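Side-chain contacts in methionine gamma-lyase (Trichomonas vaginalis, PDB 1E5E), which belongs to the Cys/Met metabolism family of pyridoxal-phosphate-dependent enzymes and assembles as a tetramer of identical chains: residues T7-C12 against T259-M264; P27-T32 against D249-T254; S52-T57 against T63-E68; T77-A82 against D227-I232. One frame throughout, in Å; residues are numbered along the deposited sequence. Where two conformers were deposited one is given.

Contact 1 of 4, residues T7-C12 against T259-M264; sequences TPATAC and TLNIRM
Ala9 and Asn261 bring the first turns of two helices together, their CA atoms 5.5 Å apart, while Cys12 and Leu260 form a wider step of 6.9 Å between CA atoms. Asn261 is the residue that both Ala9 and Cys12 touch. Its CG lies anti to the backbone N (chi1 175°), which extends the amide alongside Ala9, where ND2 comes to 3.5 Å from the methyl CB. This is van der Waals packing of a polar group against a methyl, and no hydrogen bond runs between the segments. Closer to the backbone, Cys12 meets the root of the asparagine, its SG 4.1 Å from Asn261 CB and about equally far from the Asn261 backbone N.

Side-chain bonds also organise the start of each helix. Thr7 is an N-cap: its OG1 accepts from Thr10 N at 3.2 Å, closing the first turn of helix 8-14. Thr259 occupies the equivalent position before helix 260-279 but uses its hydroxyl differently, taking a bond from Arg263 NE to Thr259 OG1 (2.9 Å, 154° at the hydrogen). That hydroxyl lies in the guanidinium plane, and Leu260 CA sits over one face of the same group. Further bonds from Arg263 to Tyr210 O and Gly256 O restrict the guanidinium's rotation.

Glu383 of the second subunit accepts from the hydroxyls of Thr7 and Thr10, so the 7-12 segment is bound to a neighbouring chain as well. Within its own chain, helix 8-14 packs on helix 62-75 as well as on helix 260-279, with Leu74 against Cys12.

Contact 2 of 4, residues P27-T32 against D249-T254; sequences PPIYQT and DAWLIT
The indole of Trp251 has Ile29 CG1 over one face and the carbonyl oxygen of Pro27 at its edge, near the ring plane. Ile29 CG1 stands 3.4 Å from the centroid of the five-membered ring and only 8° off its normal, a close CH-pi contact. The isoleucine chain runs on across the fused system, bringing Ile29 CD1 to 3.8 Å from Trp251 CD2. CG of Trp251 is anti to the backbone N (chi1 -177°), which sends the indole out from helix 247-257 to meet the loop.

At the edge, Trp251 NE1 makes a weak, bent hydrogen bond to Pro27 O (3.2 Å, 133°). A water also accepts from Trp251 NE1, at 3.0 Å, and lies 2.8 Å from Pro27 O, so that the indole N-H is shared between a direct and a water-mediated link.

Beyond Ile29 the loop bends through inverse gamma turns centred on Tyr30 and Gln31. Tyr30 OH bonds to Asp20 of the third subunit, and Gln31 of that subunit packs on Trp251. The arrangement fits the extended N-terminal segment of this enzyme family, which lies across subunit boundaries in the tetramer.

Contact 3 of 4, residues S52-T57 against T63-E68; sequences SGYIYT and TVSNLE. With PPJ (N-(hydroxy{3-hydroxy-2-methyl-5-[(phosphonooxy)methyl]pyridin-4-yl}methyl)norvaline), chain G.
Ser65 OG is held by two groups, the phenol of Tyr54 across the contact and the backbone oxygen of Asn61 just before its own helix. The bond between Tyr54 OH and Ser65 OG is 2.8 Å long, and the serine oxygen lies at the ring edge, close to the tyrosine plane. Ser65 OG is anti to its carbonyl carbon (chi1 -59°), a setting that places it where both partners can reach it. Apart from this end-on meeting the segments stay well separated, with 10.5 Å between Tyr54 CA and Ser65 CA. The Tyr54 ring is also stacked edge-to-face with Phe22 of the third subunit.

Two residues further on, Tyr56 turns instead to the bound N-(hydroxy{3-hydroxy-2-methyl-5-[(phosphonooxy)methyl]pyridin-4-yl}methyl)norvaline. Its OH donates to the ligand phosphate oxygen OP2; the modelled separation is very short and its exact value doubtful. Ligand CB lies 3.7 Å above one face of the Tyr56 ring, offset toward the rim.

Arg58 joins Tyr56 at this ligand, whereas Gly86, Ser206, Thr208, Ser338 and Arg373 come from the fourth subunit. Such a composite pocket, with one chain lending a tyrosine and an arginine to a site otherwise built largely by its neighbour, is characteristic of the Cys/Met metabolism enzymes.

Contact 4 of 4, residues T77-A82 against D227-I232; sequences TEACVA and DLLQQI
Leu229 leaves helix 226-241 with its CB 3.9 Å from Val81 CG2, and the next atom, Leu229 CG, keeps to the same methyl at 4.0 Å. From there the CD2 branch reaches the strand backbone: it stops 3.4 Å from Ala79 O and 3.6 Å from Cys80 N, resting on the peptide that joins those two residues. Ala79 CB flanks the same branch, 3.9 Å from Leu229 CD2. Val81 presents CG2 because that methyl is anti to its own carbonyl carbon, and the two side chains lie alongside, pointing in opposing directions.

The short axes of strand 79-82 and helix 227-232 approach to 8.3 Å and run at 19°, nearly parallel. In the extended strand, side chains alternate: Ala79 and Val81 point toward the helix and Cys80 turns away.

Ala79 O, touched by the leucine methyl, takes a hydrogen bond from Thr77 OG1 (2.9 Å), which approaches from above the carbonyl plane. At the start of the strand, Glu78 and Ala79 face Gly224 in a classic beta bulge, and Glu78 OE1 bonds to Ala226 N at the beginning of the helix.

With no hydrogen bond between the two segments, this edge strand and its covering helix are joined here by apolar packing, while the hydrogen bonds of each segment are made within it or to residues outside the pair.

Helix 62-75 borders all four contacts. Contacts 2 and 3, with centres 10 Å apart, meet through Tyr30 N and Thr63 OG1 (2.8 Å) and through Thr32 O and Thr57 OG1 (2.7 Å), both probable hydrogen bonds. One turn on from Val64, Glu68 of contact 3 reaches contact 4, its OE2 lying 2.8 Å from Ala82 N; those centres are 13 Å apart. Contact 1 does not touch the other three; its nearest atoms are about 5 Å from contact 2, although helices 247-257 and 260-279 are consecutive. The ligand is touched in contact 3, by Tyr56, whereas the side chain of Cys80 in contact 4 remains about 14 Å from a bound copy.

Contact 1 of 4, residues T7-C12 against T259-M264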
loop_
_atom_site.group_PDB
_atom_site.type_symbol
_atom_site.label_atom_id
_atom_site.label_comp_id
_atom_site.label_asym_id
_atom_site.label_seq_id
_atom_site.Cartn_x
_atom_site.Cartn_y
_atom_site.Cartn_z
ATOM N N THR A 7 8.356 29.646 -3.328
ATOM C CA THR A 7 7.221 29.862 -2.414
ATOM C C THR A 7 6.762 28.559 -1.769
ATOM O O THR A 7 6.871 27.450 -2.330
ATOM C CB THR A 7 5.992 30.407 -3.176
ATOM O OG1 THR A 7 5.611 29.421 -4.120
ATOM C CG2 THR A 7 6.285 31.740 -3.888
ATOM N N PRO A 8 6.009 28.693 -0.672
ATOM C CA PRO A 8 5.438 27.541 0.027
ATOM C C PRO A 8 4.470 26.809 -0.872
ATOM O O PRO A 8 4.335 25.569 -0.825
ATOM C CB PRO A 8 4.793 28.157 1.282
ATOM C CG PRO A 8 5.614 29.396 1.562
ATOM C CD PRO A 8 5.912 29.927 0.167
ATOM N N ALA A 9 3.723 27.509 -1.719
ATOM C CA ALA A 9 2.761 26.916 -2.638
ATOM C C ALA A 9 3.446 26.023 -3.676
ATOM O O ALA A 9 2.895 24.973 -3.959
ATOM C CB ALA A 9 1.929 27.969 -3.391
ATOM N N THR A 10 4.684 26.317 -4.034
ATOM C CA THR A 10 5.400 25.452 -4.980
ATOM C C THR A 10 6.192 24.391 -4.242
ATOM O O THR A 10 6.257 23.225 -4.623
ATOM C CB THR A 10 6.317 26.315 -5.872
ATOM O OG1 THR A 10 5.418 27.205 -6.589
ATOM C CG2 THR A 10 7.186 25.499 -6.806
ATOM N N ALA A 11 6.766 24.798 -3.116
ATOM C CA ALA A 11 7.617 23.949 -2.346
ATOM C C ALA A 11 6.890 22.754 -1.756
ATOM O O ALA A 11 7.531 21.699 -1.639
ATOM C CB ALA A 11 8.271 24.732 -1.213
ATOM N N CYS A 12 5.625 22.843 -1.427
ATOM C CA CYS A 12 4.991 21.637 -0.872
ATOM C C CYS A 12 4.883 20.538 -1.926
ATOM O O CYS A 12 4.786 19.366 -1.536
ATOM C CB CYS A 12 3.647 21.927 -0.198
ATOM S SG CYS A 12 2.457 22.570 -1.347
ATOM N N THR A 259 -1.002 18.878 -1.488
ATOM C CA THR A 259 -2.148 19.799 -1.533
ATOM C C THR A 259 -2.246 20.636 -0.252
ATOM O O THR A 259 -3.291 21.258 -0.010
ATOM C CB THR A 259 -3.481 19.045 -1.671
ATOM O OG1 THR A 259 -3.542 17.999 -0.667
ATOM C CG2 THR A 259 -3.640 18.471 -3.075
ATOM N N LEU A 260 -1.227 20.615 0.601
ATOM C CA LEU A 260 -1.283 21.322 1.878
ATOM C C LEU A 260 -1.635 22.807 1.702
ATOM O O LEU A 260 -2.417 23.413 2.431
ATOM C CB LEU A 260 0.062 21.204 2.645
ATOM C CG LEU A 260 0.126 21.940 3.991
ATOM C CD1 LEU A 260 -0.931 21.448 4.978
ATOM C CD2 LEU A 260 1.492 21.767 4.692
ATOM N N ASN A 261 -0.963 23.460 0.737
ATOM C CA ASN A 261 -1.254 24.882 0.564
ATOM C C ASN A 261 -2.706 25.161 0.183
ATOM O O ASN A 261 -3.301 26.069 0.770
ATOM C CB ASN A 261 -0.321 25.469 -0.496
ATOM C CG ASN A 261 -0.650 26.927 -0.811
ATOM O OD1 ASN A 261 -0.360 27.801 -0.010
ATOM N ND2 ASN A 261 -1.200 27.157 -1.999
ATOM N N ILE A 262 -3.261 24.412 -0.797
ATOM C CA ILE A 262 -4.637 24.699 -1.206
ATOM C C ILE A 262 -5.656 24.233 -0.186
ATOM O O ILE A 262 -6.728 24.822 -0.144
ATOM C CB ILE A 262 -5.003 24.140 -2.605
ATOM C CG1 ILE A 262 -4.768 22.624 -2.654
ATOM C CG2 ILE A 262 -4.180 24.863 -3.663
ATOM C CD1 ILE A 262 -5.297 21.985 -3.933
ATOM N N ARG A 263 -5.370 23.243 0.607
ATOM C CA ARG A 263 -6.242 22.767 1.674
ATOM C C ARG A 263 -6.266 23.757 2.853
ATOM O O ARG A 263 -7.336 24.183 3.330
ATOM C CB ARG A 263 -5.733 21.405 2.216
ATOM C CG ARG A 263 -6.061 20.235 1.315
ATOM C CD ARG A 263 -5.734 18.872 1.908
ATOM N NE ARG A 263 -4.313 18.558 2.051
ATOM C CZ ARG A 263 -3.624 18.689 3.175
ATOM N NH1 ARG A 263 -4.216 19.150 4.285
ATOM N NH2 ARG A 263 -2.345 18.319 3.192
ATOM N N MET A 264 -5.105 24.229 3.273
ATOM C CA MET A 264 -5.048 25.185 4.386
ATOM C C MET A 264 -5.818 26.475 4.033
ATOM O O MET A 264 -6.506 27.016 4.895
ATOM C CB MET A 264 -3.643 25.582 4.841
ATOM C CG MET A 264 -2.821 24.465 5.465
ATOM S SD MET A 264 -3.713 23.519 6.725
ATOM C CE MET A 264 -4.002 24.703 8.024
#

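Contact 2 of 4, residues P27-T32 against D249-T254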
loop_
_atom_site.group_PDB
_atom_site.type_symbol
_atom_site.label_atom_id
_atom_site.label_comp_id
_atom_site.label_asym_id
_atom_site.label_seq_id
_atom_site.Cartn_x
_atom_site.Cartn_y
_atom_site.Cartn_z
ATOM N N PRO A 27 8.511 9.615 -6.867
ATOM C CA PRO A 27 9.569 8.763 -6.329
ATOM C C PRO A 27 9.028 7.505 -5.652
ATOM O O PRO A 27 8.006 7.631 -4.986
ATOM C CB PRO A 27 10.222 9.654 -5.266
ATOM C CG PRO A 27 9.988 11.053 -5.786
ATOM C CD PRO A 27 8.593 11.038 -6.367
ATOM N N PRO A 28 9.620 6.354 -5.885
ATOM C CA PRO A 28 9.049 5.102 -5.422
ATOM C C PRO A 28 9.005 4.901 -3.921
ATOM O O PRO A 28 9.758 5.569 -3.197
ATOM C CB PRO A 28 9.864 4.066 -6.191
ATOM C CG PRO A 28 11.200 4.742 -6.425
ATOM C CD PRO A 28 10.866 6.191 -6.693
ATOM N N ILE A 29 8.210 3.942 -3.462
ATOM C CA ILE A 29 8.145 3.649 -2.040
ATOM C C ILE A 29 9.237 2.714 -1.557
ATOM O O ILE A 29 9.158 1.526 -1.911
ATOM C CB ILE A 29 6.750 3.002 -1.776
ATOM C CG1 ILE A 29 5.614 3.839 -2.370
ATOM C CG2 ILE A 29 6.505 2.790 -0.299
ATOM C CD1 ILE A 29 4.236 3.231 -2.274
ATOM N N TYR A 30 10.198 3.148 -0.733
ATOM C CA TYR A 30 11.220 2.215 -0.251
ATOM C C TYR A 30 10.673 1.357 0.876
ATOM O O TYR A 30 11.149 1.510 2.002
ATOM C CB TYR A 30 12.499 2.994 0.140
ATOM C CG TYR A 30 13.291 3.256 -1.137
ATOM C CD1 TYR A 30 14.255 2.355 -1.583
ATOM C CD2 TYR A 30 12.990 4.349 -1.907
ATOM C CE1 TYR A 30 14.886 2.569 -2.774
ATOM C CE2 TYR A 30 13.615 4.597 -3.104
ATOM C CZ TYR A 30 14.582 3.694 -3.523
ATOM O OH TYR A 30 15.210 3.922 -4.715
ATOM N N GLN A 31 9.791 0.396 0.620
ATOM C CA GLN A 31 9.211 -0.505 1.628
ATOM C C GLN A 31 10.155 -1.701 1.721
ATOM O O GLN A 31 10.014 -2.792 1.191
ATOM C CB GLN A 31 7.806 -0.973 1.249
ATOM C CG GLN A 31 6.997 -1.816 2.228
ATOM C CD GLN A 31 6.463 -0.942 3.331
ATOM O OE1 GLN A 31 6.050 0.184 3.090
ATOM N NE2 GLN A 31 6.495 -1.348 4.585
ATOM N N THR A 32 11.322 -1.440 2.313
ATOM C CA THR A 32 12.449 -2.315 2.501
ATOM C C THR A 32 12.973 -2.076 3.907
ATOM O O THR A 32 13.137 -0.912 4.259
ATOM C CB THR A 32 13.560 -2.027 1.457
ATOM O OG1 THR A 32 14.567 -3.062 1.545
ATOM C CG2 THR A 32 14.301 -0.685 1.617
ATOM N N ASP A 249 3.707 4.975 4.731
ATOM C CA ASP A 249 3.005 6.085 5.351
ATOM C C ASP A 249 3.728 7.390 5.056
ATOM O O ASP A 249 3.074 8.380 4.719
ATOM C CB ASP A 249 2.866 5.903 6.858
ATOM C CG ASP A 249 1.830 4.916 7.311
ATOM O OD1 ASP A 249 1.422 4.023 6.559
ATOM O OD2 ASP A 249 1.542 4.878 8.534
ATOM N N ALA A 250 5.066 7.380 5.094
ATOM C CA ALA A 250 5.778 8.602 4.732
ATOM C C ALA A 250 5.413 9.007 3.304
ATOM O O ALA A 250 5.231 10.201 3.014
ATOM C CB ALA A 250 7.284 8.456 4.781
ATOM N N TRP A 251 5.395 8.013 2.391
ATOM C CA TRP A 251 5.021 8.325 1.010
ATOM C C TRP A 251 3.619 8.908 0.920
ATOM O O TRP A 251 3.411 9.830 0.124
ATOM C CB TRP A 251 5.085 7.010 0.191
ATOM C CG TRP A 251 4.812 7.117 -1.280
ATOM C CD1 TRP A 251 5.764 7.287 -2.248
ATOM C CD2 TRP A 251 3.568 6.949 -1.970
ATOM N NE1 TRP A 251 5.154 7.238 -3.490
ATOM C CE2 TRP A 251 3.822 7.003 -3.342
ATOM C CE3 TRP A 251 2.266 6.697 -1.540
ATOM C CZ2 TRP A 251 2.824 6.914 -4.309
ATOM C CZ3 TRP A 251 1.242 6.564 -2.477
ATOM C CH2 TRP A 251 1.541 6.681 -3.844
ATOM N N LEU A 252 2.650 8.406 1.694
ATOM C CA LEU A 252 1.300 8.931 1.734
ATOM C C LEU A 252 1.249 10.364 2.271
ATOM O O LEU A 252 0.462 11.220 1.804
ATOM C CB LEU A 252 0.364 8.026 2.558
ATOM C CG LEU A 252 -0.135 6.708 1.997
ATOM C CD1 LEU A 252 -1.011 5.971 3.049
ATOM C CD2 LEU A 252 -1.019 6.904 0.743
ATOM N N ILE A 253 2.105 10.708 3.203
ATOM C CA ILE A 253 2.211 12.038 3.813
ATOM C C ILE A 253 2.748 12.987 2.744
ATOM O O ILE A 253 2.149 14.035 2.520
ATOM C CB ILE A 253 3.084 12.111 5.069
ATOM C CG1 ILE A 253 2.463 11.233 6.195
ATOM C CG2 ILE A 253 3.196 13.585 5.559
ATOM C CD1 ILE A 253 3.455 11.021 7.349
ATOM N N THR A 254 3.787 12.540 2.030
ATOM C CA THR A 254 4.302 13.342 0.925
ATOM C C THR A 254 3.205 13.627 -0.092
ATOM O O THR A 254 3.083 14.756 -0.609
ATOM C CB THR A 254 5.535 12.699 0.263
ATOM O OG1 THR A 254 6.569 12.690 1.271
ATOM C CG2 THR A 254 6.115 13.477 -0.936
HETATM O O HOH W 1 5.901 6.244 -6.214
#

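Contact 3 of 4, residues S52-T57 against T63-E68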
loop_
_atom_site.group_PDB
_atom_site.type_symbol
_atom_site.label_atom_id
_atom_site.label_comp_id
_atom_site.label_asym_id
_atom_site.label_seq_id
_atom_site.Cartn_x
_atom_site.Cartn_y
_atom_site.Cartn_z
ATOM N N SER A 52 28.092 8.422 3.416
ATOM C CA SER A 52 26.669 8.571 3.220
ATOM C C SER A 52 26.115 7.264 2.636
ATOM O O SER A 52 26.838 6.298 2.369
ATOM C CB SER A 52 26.389 9.792 2.320
ATOM O OG SER A 52 26.915 9.472 1.038
ATOM N N GLY A 53 24.807 7.204 2.487
ATOM C CA GLY A 53 24.117 6.016 2.013
ATOM C C GLY A 53 23.303 5.409 3.165
ATOM O O GLY A 53 23.559 5.703 4.318
ATOM N N TYR A 54 22.462 4.431 2.862
ATOM C CA TYR A 54 21.523 3.822 3.787
ATOM C C TYR A 54 21.976 2.472 4.306
ATOM O O TYR A 54 22.915 1.805 3.824
ATOM C CB TYR A 54 20.119 3.722 3.150
ATOM C CG TYR A 54 19.561 5.117 2.902
ATOM C CD1 TYR A 54 18.834 5.743 3.908
ATOM C CD2 TYR A 54 19.790 5.821 1.734
ATOM C CE1 TYR A 54 18.342 7.025 3.769
ATOM C CE2 TYR A 54 19.273 7.103 1.550
ATOM C CZ TYR A 54 18.550 7.688 2.575
ATOM O OH TYR A 54 18.093 8.983 2.444
ATOM N N ILE A 55 21.358 2.103 5.419
ATOM C CA ILE A 55 21.702 0.892 6.168
ATOM C C ILE A 55 20.509 0.050 6.548
ATOM O O ILE A 55 20.480 -1.163 6.369
ATOM C CB ILE A 55 22.317 1.292 7.559
ATOM C CG1 ILE A 55 23.553 2.156 7.372
ATOM C CG2 ILE A 55 22.656 0.017 8.337
ATOM C CD1 ILE A 55 24.261 2.655 8.630
ATOM N N TYR A 56 19.569 0.706 7.223
ATOM C CA TYR A 56 18.445 -0.004 7.848
ATOM C C TYR A 56 17.348 1.019 8.130
ATOM O O TYR A 56 17.672 2.121 8.608
ATOM C CB TYR A 56 18.919 -0.621 9.163
ATOM C CG TYR A 56 17.935 -1.519 9.888
ATOM C CD1 TYR A 56 17.585 -2.764 9.355
ATOM C CD2 TYR A 56 17.369 -1.131 11.099
ATOM C CE1 TYR A 56 16.722 -3.622 10.024
ATOM C CE2 TYR A 56 16.482 -1.961 11.761
ATOM C CZ TYR A 56 16.181 -3.212 11.227
ATOM O OH TYR A 56 15.371 -4.064 11.955
ATOM N N THR A 57 16.100 0.696 7.843
ATOM C CA THR A 57 14.999 1.662 7.986
ATOM C C THR A 57 14.736 2.271 9.339
ATOM O O THR A 57 14.300 3.443 9.380
ATOM C CB THR A 57 13.726 1.044 7.334
ATOM O OG1 THR A 57 14.076 0.995 5.928
ATOM C CG2 THR A 57 12.458 1.855 7.554
ATOM N N THR A 63 12.640 7.121 1.144
ATOM C CA THR A 63 11.304 7.745 1.059
ATOM C C THR A 63 11.107 8.662 2.266
ATOM O O THR A 63 10.470 9.701 2.192
ATOM C CB THR A 63 10.230 6.641 1.040
ATOM O OG1 THR A 63 10.385 5.865 -0.159
ATOM C CG2 THR A 63 8.809 7.153 1.185
ATOM N N VAL A 64 11.597 8.241 3.442
ATOM C CA VAL A 64 11.393 9.036 4.661
ATOM C C VAL A 64 12.235 10.322 4.554
ATOM O O VAL A 64 11.659 11.357 4.853
ATOM C CB VAL A 64 11.669 8.239 5.962
ATOM C CG1 VAL A 64 11.552 9.081 7.220
ATOM C CG2 VAL A 64 10.691 7.044 6.072
ATOM N N SER A 65 13.465 10.267 4.025
ATOM C CA SER A 65 14.262 11.427 3.822
ATOM C C SER A 65 13.566 12.382 2.850
ATOM O O SER A 65 13.702 13.574 3.068
ATOM C CB SER A 65 15.655 11.165 3.191
ATOM O OG SER A 65 16.302 10.284 4.080
ATOM N N ASN A 66 12.936 11.862 1.808
ATOM C CA ASN A 66 12.241 12.773 0.899
ATOM C C ASN A 66 11.245 13.633 1.673
ATOM O O ASN A 66 11.233 14.862 1.580
ATOM C CB ASN A 66 11.577 11.984 -0.244
ATOM C CG ASN A 66 10.857 12.914 -1.209
ATOM O OD1 ASN A 66 11.138 14.108 -1.351
ATOM N ND2 ASN A 66 9.884 12.350 -1.896
ATOM N N LEU A 67 10.315 13.044 2.411
ATOM C CA LEU A 67 9.372 13.818 3.219
ATOM C C LEU A 67 10.099 14.774 4.185
ATOM O O LEU A 67 9.721 15.918 4.350
ATOM C CB LEU A 67 8.614 12.836 4.145
ATOM C CG LEU A 67 7.652 13.488 5.149
ATOM C CD1 LEU A 67 6.658 14.334 4.322
ATOM C CD2 LEU A 67 6.977 12.405 5.995
ATOM N N GLU A 68 11.123 14.306 4.890
ATOM C CA GLU A 68 11.878 15.108 5.839
ATOM C C GLU A 68 12.468 16.386 5.263
ATOM O O GLU A 68 12.308 17.494 5.854
ATOM C CB GLU A 68 12.937 14.247 6.528
ATOM C CG GLU A 68 12.332 13.181 7.472
ATOM C CD GLU A 68 13.420 12.231 7.965
ATOM O OE1 GLU A 68 14.506 12.166 7.321
ATOM O OE2 GLU A 68 13.260 11.567 9.035
HETATM N N1 PPJ G . 15.899 -7.579 19.019
HETATM C C2 PPJ G . 16.746 -8.302 18.264
HETATM C C6 PPJ G . 15.530 -6.337 18.570
HETATM C C2A PPJ G . 17.245 -9.560 18.712
HETATM C C3 PPJ G . 17.241 -7.736 17.075
HETATM O O3 PPJ G . 18.070 -8.563 16.463
HETATM C C4 PPJ G . 16.710 -6.564 16.479
HETATM C C4A PPJ G . 16.939 -6.362 15.044
HETATM C C5 PPJ G . 15.909 -5.793 17.314
HETATM N N PPJ G . 18.331 -6.247 14.865
HETATM C C5A PPJ G . 15.397 -4.462 17.058
HETATM O OP4 PPJ G . 14.365 -4.680 16.309
HETATM P P PPJ G . 14.156 -3.499 15.222
HETATM O OP1 PPJ G . 12.807 -3.906 14.500
HETATM O OP2 PPJ G . 15.400 -3.368 14.303
HETATM O OP3 PPJ G . 13.940 -2.122 16.013
HETATM C CA PPJ G . 18.909 -6.077 13.634
HETATM C CB PPJ G . 18.988 -4.703 13.140
HETATM C C PPJ G . 19.996 -6.916 13.277
HETATM C CG PPJ G . 19.838 -3.702 13.826
HETATM C CD PPJ G . 21.053 -3.499 13.033
HETATM O O PPJ G . 20.738 -7.476 14.189
HETATM O OXT PPJ G . 20.578 -6.876 12.094
#

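Contact 4 of 4, residues T77-A82 against D227-I232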
loop_
_atom_site.group_PDB
_atom_site.type_symbol
_atom_site.label_atom_id
_atom_site.label_comp_id
_atom_site.label_asym_id
_atom_site.label_seq_id
_atom_site.Cartn_x
_atom_site.Cartn_y
_atom_site.Cartn_z
ATOM N N THR A 77 14.049 24.945 8.658
ATOM C CA THR A 77 14.939 24.385 9.670
ATOM C C THR A 77 16.080 23.667 8.959
ATOM O O THR A 77 15.859 23.312 7.790
ATOM C CB THR A 77 14.212 23.422 10.608
ATOM O OG1 THR A 77 13.621 22.379 9.834
ATOM C CG2 THR A 77 13.149 24.169 11.428
ATOM N N GLU A 78 17.211 23.405 9.590
ATOM C CA GLU A 78 18.241 22.670 8.840
ATOM C C GLU A 78 17.795 21.228 8.548
ATOM O O GLU A 78 18.273 20.622 7.592
ATOM C CB GLU A 78 19.526 22.558 9.693
ATOM C CG GLU A 78 20.074 23.979 9.936
ATOM C CD GLU A 78 21.327 24.002 10.795
ATOM O OE1 GLU A 78 21.678 23.050 11.509
ATOM O OE2 GLU A 78 21.995 25.062 10.766
ATOM N N ALA A 79 17.033 20.606 9.440
ATOM C CA ALA A 79 16.775 19.181 9.319
ATOM C C ALA A 79 15.364 18.888 9.818
ATOM O O ALA A 79 14.731 19.743 10.449
ATOM C CB ALA A 79 17.827 18.392 10.103
ATOM N N CYS A 80 14.965 17.656 9.606
ATOM C CA CYS A 80 13.677 17.149 10.059
ATOM C C CYS A 80 13.807 15.641 10.215
ATOM O O CYS A 80 14.451 14.912 9.457
ATOM C CB CYS A 80 12.582 17.538 9.028
ATOM S SG CYS A 80 11.015 16.678 9.334
ATOM N N VAL A 81 13.208 15.090 11.242
ATOM C CA VAL A 81 13.145 13.676 11.584
ATOM C C VAL A 81 11.658 13.289 11.615
ATOM O O VAL A 81 10.896 13.977 12.293
ATOM C CB VAL A 81 13.774 13.434 12.957
ATOM C CG1 VAL A 81 13.616 11.986 13.425
ATOM C CG2 VAL A 81 15.252 13.822 12.960
ATOM N N ALA A 82 11.252 12.299 10.845
ATOM C CA ALA A 82 9.863 11.848 10.855
ATOM C C ALA A 82 9.672 10.721 11.835
ATOM O O ALA A 82 10.654 10.040 12.107
ATOM C CB ALA A 82 9.381 11.330 9.471
ATOM N N ASP A 227 22.521 19.336 14.297
ATOM C CA ASP A 227 23.227 18.743 15.428
ATOM C C ASP A 227 22.255 18.064 16.385
ATOM O O ASP A 227 22.394 16.874 16.695
ATOM C CB ASP A 227 24.045 19.829 16.152
ATOM C CG ASP A 227 24.800 19.377 17.381
ATOM O OD1 ASP A 227 25.337 20.269 18.109
ATOM O OD2 ASP A 227 24.956 18.166 17.718
ATOM N N LEU A 228 21.289 18.846 16.887
ATOM C CA LEU A 228 20.316 18.281 17.807
ATOM C C LEU A 228 19.502 17.165 17.160
ATOM O O LEU A 228 19.296 16.142 17.792
ATOM C CB LEU A 228 19.381 19.340 18.403
ATOM C CG LEU A 228 18.275 18.733 19.285
ATOM C CD1 LEU A 228 18.810 18.123 20.576
ATOM C CD2 LEU A 228 17.234 19.804 19.627
ATOM N N LEU A 229 19.045 17.318 15.920
ATOM C CA LEU A 229 18.234 16.270 15.312
ATOM C C LEU A 229 19.018 15.016 15.017
ATOM O O LEU A 229 18.458 13.905 15.089
ATOM C CB LEU A 229 17.544 16.825 14.069
ATOM C CG LEU A 229 16.186 17.451 14.421
ATOM C CD1 LEU A 229 16.338 18.641 15.354
ATOM C CD2 LEU A 229 15.462 17.849 13.150
ATOM N N GLN A 230 20.336 15.177 14.812
ATOM C CA GLN A 230 21.158 13.972 14.651
ATOM C C GLN A 230 21.201 13.245 15.984
ATOM O O GLN A 230 21.097 12.012 16.061
ATOM C CB GLN A 230 22.483 14.402 14.037
ATOM C CG GLN A 230 23.601 13.387 14.120
ATOM C CD GLN A 230 23.379 12.133 13.311
ATOM O OE1 GLN A 230 22.561 12.059 12.400
ATOM N NE2 GLN A 230 24.126 11.059 13.629
ATOM N N GLN A 231 21.225 13.965 17.109
ATOM C CA GLN A 231 21.186 13.277 18.396
ATOM C C GLN A 231 19.827 12.607 18.603
ATOM O O GLN A 231 19.717 11.484 19.130
ATOM C CB GLN A 231 21.528 14.206 19.566
ATOM C CG GLN A 231 22.720 15.136 19.469
ATOM C CD GLN A 231 22.748 16.193 20.569
ATOM O OE1 GLN A 231 22.906 17.406 20.341
ATOM N NE2 GLN A 231 22.539 15.737 21.809
ATOM N N ILE A 232 18.742 13.306 18.259
ATOM C CA ILE A 232 17.394 12.741 18.409
ATOM C C ILE A 232 17.216 11.474 17.570
ATOM O O ILE A 232 16.641 10.483 18.019
ATOM C CB ILE A 232 16.310 13.771 17.973
ATOM C CG1 ILE A 232 16.291 14.924 18.995
ATOM C CG2 ILE A 232 14.928 13.134 17.792
ATOM C CD1 ILE A 232 15.461 16.128 18.561
#